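Local coordinates for beta-lactamase domain protein (Burkholderia ambifaria, PDB 5I0P), which belongs to the metallo-beta-lactamase superfamily, binds two zinc ions and is probably a zinc-dependent hydrolase, at the zinc ion site. Residues are numbered along the deposited sequence; one frame, centred on the assembly and turned at random.

The zinc ion site. Residues 48, 50-51, 70, 101-102, 104, 106-107, 213, 232, 241, 276-277. With ZN (zinc ion), chain B; ZN (zinc ion), chain C.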
loop_
_atom_site.group_PDB
_atom_site.type_symbol
_atom_site.label_atom_id
_atom_site.label_comp_id
_atom_site.label_asym_id
_atom_site.label_seq_id
_atom_site.Cartn_x
_atom_site.Cartn_y
_atom_site.Cartn_z
ATOM N N LEU A 48 3.900 -12.434 -2.227
ATOM C CA LEU A 48 2.614 -11.840 -1.906
ATOM C C LEU A 48 1.639 -12.322 -2.973
ATOM O O LEU A 48 1.728 -11.899 -4.128
ATOM C CB LEU A 48 2.767 -10.325 -1.904
ATOM C CG LEU A 48 1.620 -9.458 -1.464
ATOM C CD1 LEU A 48 1.530 -9.449 0.015
ATOM C CD2 LEU A 48 1.797 -8.033 -2.031
ATOM N N HIS A 50 -1.738 -12.307 -3.392
ATOM C CA HIS A 50 -3.080 -11.817 -3.623
ATOM C C HIS A 50 -3.130 -10.324 -3.345
ATOM O O HIS A 50 -2.334 -9.793 -2.585
ATOM C CB HIS A 50 -4.081 -12.552 -2.731
ATOM C CG HIS A 50 -4.029 -12.112 -1.311
ATOM N ND1 HIS A 50 -3.147 -12.658 -0.400
ATOM C CD2 HIS A 50 -4.701 -11.135 -0.652
ATOM C CE1 HIS A 50 -3.310 -12.062 0.773
ATOM N NE2 HIS A 50 -4.234 -11.123 0.643
ATOM N N ILE A 51 -4.134 -9.669 -3.901
ATOM C CA ILE A 51 -4.509 -8.329 -3.462
ATOM C C ILE A 51 -6.026 -8.283 -3.335
ATOM O O ILE A 51 -6.747 -8.844 -4.168
ATOM C CB ILE A 51 -3.980 -7.224 -4.410
ATOM C CG1 ILE A 51 -4.406 -5.835 -3.907
ATOM C CG2 ILE A 51 -4.383 -7.469 -5.872
ATOM C CD1 ILE A 51 -3.746 -4.680 -4.623
ATOM N N ASP A 70 -8.781 0.230 -6.254
ATOM C CA ASP A 70 -7.585 -0.541 -6.611
ATOM C C ASP A 70 -7.885 -1.591 -7.679
ATOM O O ASP A 70 -9.015 -2.049 -7.821
ATOM C CB ASP A 70 -6.945 -1.153 -5.348
ATOM C CG ASP A 70 -6.246 -0.098 -4.472
ATOM O OD1 ASP A 70 -6.088 1.041 -4.942
ATOM O OD2 ASP A 70 -5.834 -0.404 -3.326
ATOM N N THR A 101 -5.406 3.592 -4.086
ATOM C CA THR A 101 -4.803 3.972 -2.814
ATOM C C THR A 101 -3.382 4.518 -2.982
ATOM O O THR A 101 -2.972 5.444 -2.265
ATOM C CB THR A 101 -4.812 2.769 -1.850
ATOM O OG1 THR A 101 -4.136 1.644 -2.431
ATOM C CG2 THR A 101 -6.209 2.370 -1.479
ATOM N N HIS A 102 -2.605 3.935 -3.883
ATOM C CA HIS A 102 -1.215 4.309 -4.020
ATOM C C HIS A 102 -0.682 3.595 -5.255
ATOM O O HIS A 102 -1.362 2.738 -5.828
ATOM C CB HIS A 102 -0.404 3.998 -2.750
ATOM C CG HIS A 102 -0.208 2.537 -2.440
ATOM N ND1 HIS A 102 -1.236 1.695 -2.064
ATOM C CD2 HIS A 102 0.918 1.786 -2.407
ATOM C CE1 HIS A 102 -0.755 0.492 -1.817
ATOM N NE2 HIS A 102 0.550 0.524 -2.021
ATOM N N HIS A 104 1.759 1.508 -6.146
ATOM C CA HIS A 104 2.408 0.208 -6.322
ATOM C C HIS A 104 1.633 -0.631 -7.337
ATOM O O HIS A 104 0.393 -0.549 -7.433
ATOM C CB HIS A 104 2.559 -0.529 -4.993
ATOM C CG HIS A 104 3.574 0.112 -4.097
ATOM N ND1 HIS A 104 3.574 -0.034 -2.729
ATOM C CD2 HIS A 104 4.591 0.956 -4.381
ATOM C CE1 HIS A 104 4.555 0.680 -2.210
ATOM N NE2 HIS A 104 5.190 1.288 -3.190
ATOM N N ASP A 106 0.478 -3.608 -7.925
ATOM C CA ASP A 106 -0.677 -4.444 -7.657
ATOM C C ASP A 106 -1.930 -3.605 -7.382
ATOM O O ASP A 106 -3.045 -4.114 -7.560
ATOM C CB ASP A 106 -0.377 -5.462 -6.524
ATOM C CG ASP A 106 0.323 -4.845 -5.291
ATOM O OD1 ASP A 106 -0.036 -5.240 -4.146
ATOM O OD2 ASP A 106 1.219 -3.984 -5.441
ATOM N N HIS A 107 -1.782 -2.317 -7.029
ATOM C CA HIS A 107 -2.955 -1.465 -6.828
ATOM C C HIS A 107 -3.345 -0.671 -8.062
ATOM O O HIS A 107 -4.543 -0.447 -8.283
ATOM C CB HIS A 107 -2.723 -0.520 -5.655
ATOM C CG HIS A 107 -2.426 -1.239 -4.383
ATOM N ND1 HIS A 107 -3.344 -1.344 -3.354
ATOM C CD2 HIS A 107 -1.345 -1.956 -3.997
ATOM C CE1 HIS A 107 -2.817 -2.046 -2.367
ATOM N NE2 HIS A 107 -1.606 -2.424 -2.729
ATOM N N HIS A 213 5.597 4.225 3.252
ATOM C CA HIS A 213 5.432 3.118 2.315
ATOM C C HIS A 213 5.449 3.597 0.862
ATOM O O HIS A 213 6.016 2.936 -0.011
ATOM C CB HIS A 213 4.138 2.364 2.656
ATOM C CG HIS A 213 3.812 1.250 1.714
ATOM N ND1 HIS A 213 4.572 0.101 1.622
ATOM C CD2 HIS A 213 2.772 1.083 0.865
ATOM C CE1 HIS A 213 4.041 -0.700 0.715
ATOM N NE2 HIS A 213 2.941 -0.133 0.250
ATOM N N ASP A 232 -2.128 -0.524 2.060
ATOM C CA ASP A 232 -1.024 -1.291 2.602
ATOM C C ASP A 232 -0.535 -0.736 3.935
ATOM O O ASP A 232 0.470 -1.228 4.447
ATOM C CB ASP A 232 0.165 -1.325 1.639
ATOM C CG ASP A 232 -0.046 -2.206 0.427
ATOM O OD1 ASP A 232 -1.034 -2.942 0.273
ATOM O OD2 ASP A 232 0.845 -2.159 -0.418
ATOM N N ASN A 241 5.977 -2.734 3.698
ATOM C CA ASN A 241 7.312 -2.435 3.206
ATOM C C ASN A 241 7.664 -0.963 3.404
ATOM O O ASN A 241 6.869 -0.070 3.091
ATOM C CB ASN A 241 7.478 -2.776 1.738
ATOM C CG ASN A 241 8.860 -2.383 1.253
ATOM O OD1 ASN A 241 9.840 -3.062 1.577
ATOM N ND2 ASN A 241 8.964 -1.258 0.546
ATOM N N SER A 276 -5.454 -4.508 2.016
ATOM C CA SER A 276 -5.260 -4.978 0.659
ATOM C C SER A 276 -4.624 -6.354 0.594
ATOM O O SER A 276 -4.612 -6.954 -0.481
ATOM C CB SER A 276 -4.476 -3.946 -0.126
ATOM O OG SER A 276 -5.347 -2.827 -0.313
ATOM N N HIS A 277 -4.100 -6.864 1.706
ATOM C CA HIS A 277 -3.543 -8.209 1.764
ATOM C C HIS A 277 -3.879 -8.789 3.134
ATOM O O HIS A 277 -3.674 -8.121 4.149
ATOM C CB HIS A 277 -2.025 -8.205 1.492
ATOM C CG HIS A 277 -1.637 -7.354 0.318
ATOM N ND1 HIS A 277 -1.629 -7.821 -0.983
ATOM C CD2 HIS A 277 -1.240 -6.059 0.249
ATOM C CE1 HIS A 277 -1.239 -6.855 -1.802
ATOM N NE2 HIS A 277 -1.007 -5.774 -1.081
HETATM ZN ZN ZN B . 2.225 -1.176 -1.639
HETATM ZN ZN ZN C . -0.047 -3.865 -1.862
#
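Two zinc ions sit side by side in the dinuclear centre of a metallo-beta-lactamase fold, and His102, His104, Asp106 and His107 form the family's HxHxDH motif. The shared ligand is Asp232, whose carboxylate bridges the pair: OD2 bonds to the chain B zinc at 2.1 Å and also to the chain C zinc, while OD1 adds a longer bond to the latter, so that the carboxylate chelates this ion with a bite of 52°.

The chain B zinc is held by three imidazoles besides. His104 presents ND1, lying 174° across the ion from Asp232 OD2; His102 and His213 present NE2 and stand nearly at right angles. Near-right angles among the other pairs fit a larger shell with unseen ligands, possibly water, better than a tetrahedron. Around the chain C zinc, His107 NE2 and His277 NE2 each bond at 2.3 Å and are more widely spread. Asp106, with CG in the crowded position between backbone N and carbonyl carbon (chi1 46°), points OD1 at this ion, but 2.7 Å marks a loose contact.

Second-shell hydrogen bonds fix the ring rotations of His102, His107, His213 and His277, whose ND1 atoms donate while NE2 binds metal. His107 ND1 donates nearly straight to Asp70 OD2 at 2.7 Å; Asp70 OD2 lies in the His107 ring plane, while the donor approaches from above the carboxylate plane. Thr101 OG1 donates to the syn lone pair of that same OD2, and Thr101 N donates to the syn lone pair of Asp70 OD1 at 2.8 Å. Thr101 OG1 in turn accepts from His102 ND1, so Asp70 orients ligands of both zincs and may make their imidazoles better donors. Backbone carbonyls serve two others: His277 ND1 reaches His50 O at 2.6 Å, and His213 ND1 reaches the O of poorly ordered Asn241 at 2.7 Å.

Nonpolar contacts probably limit tilting of the rings: Ile51 CD1 lies over the centre of one His107 face, opposite His102, and Leu48 CD2 over the rim of His277.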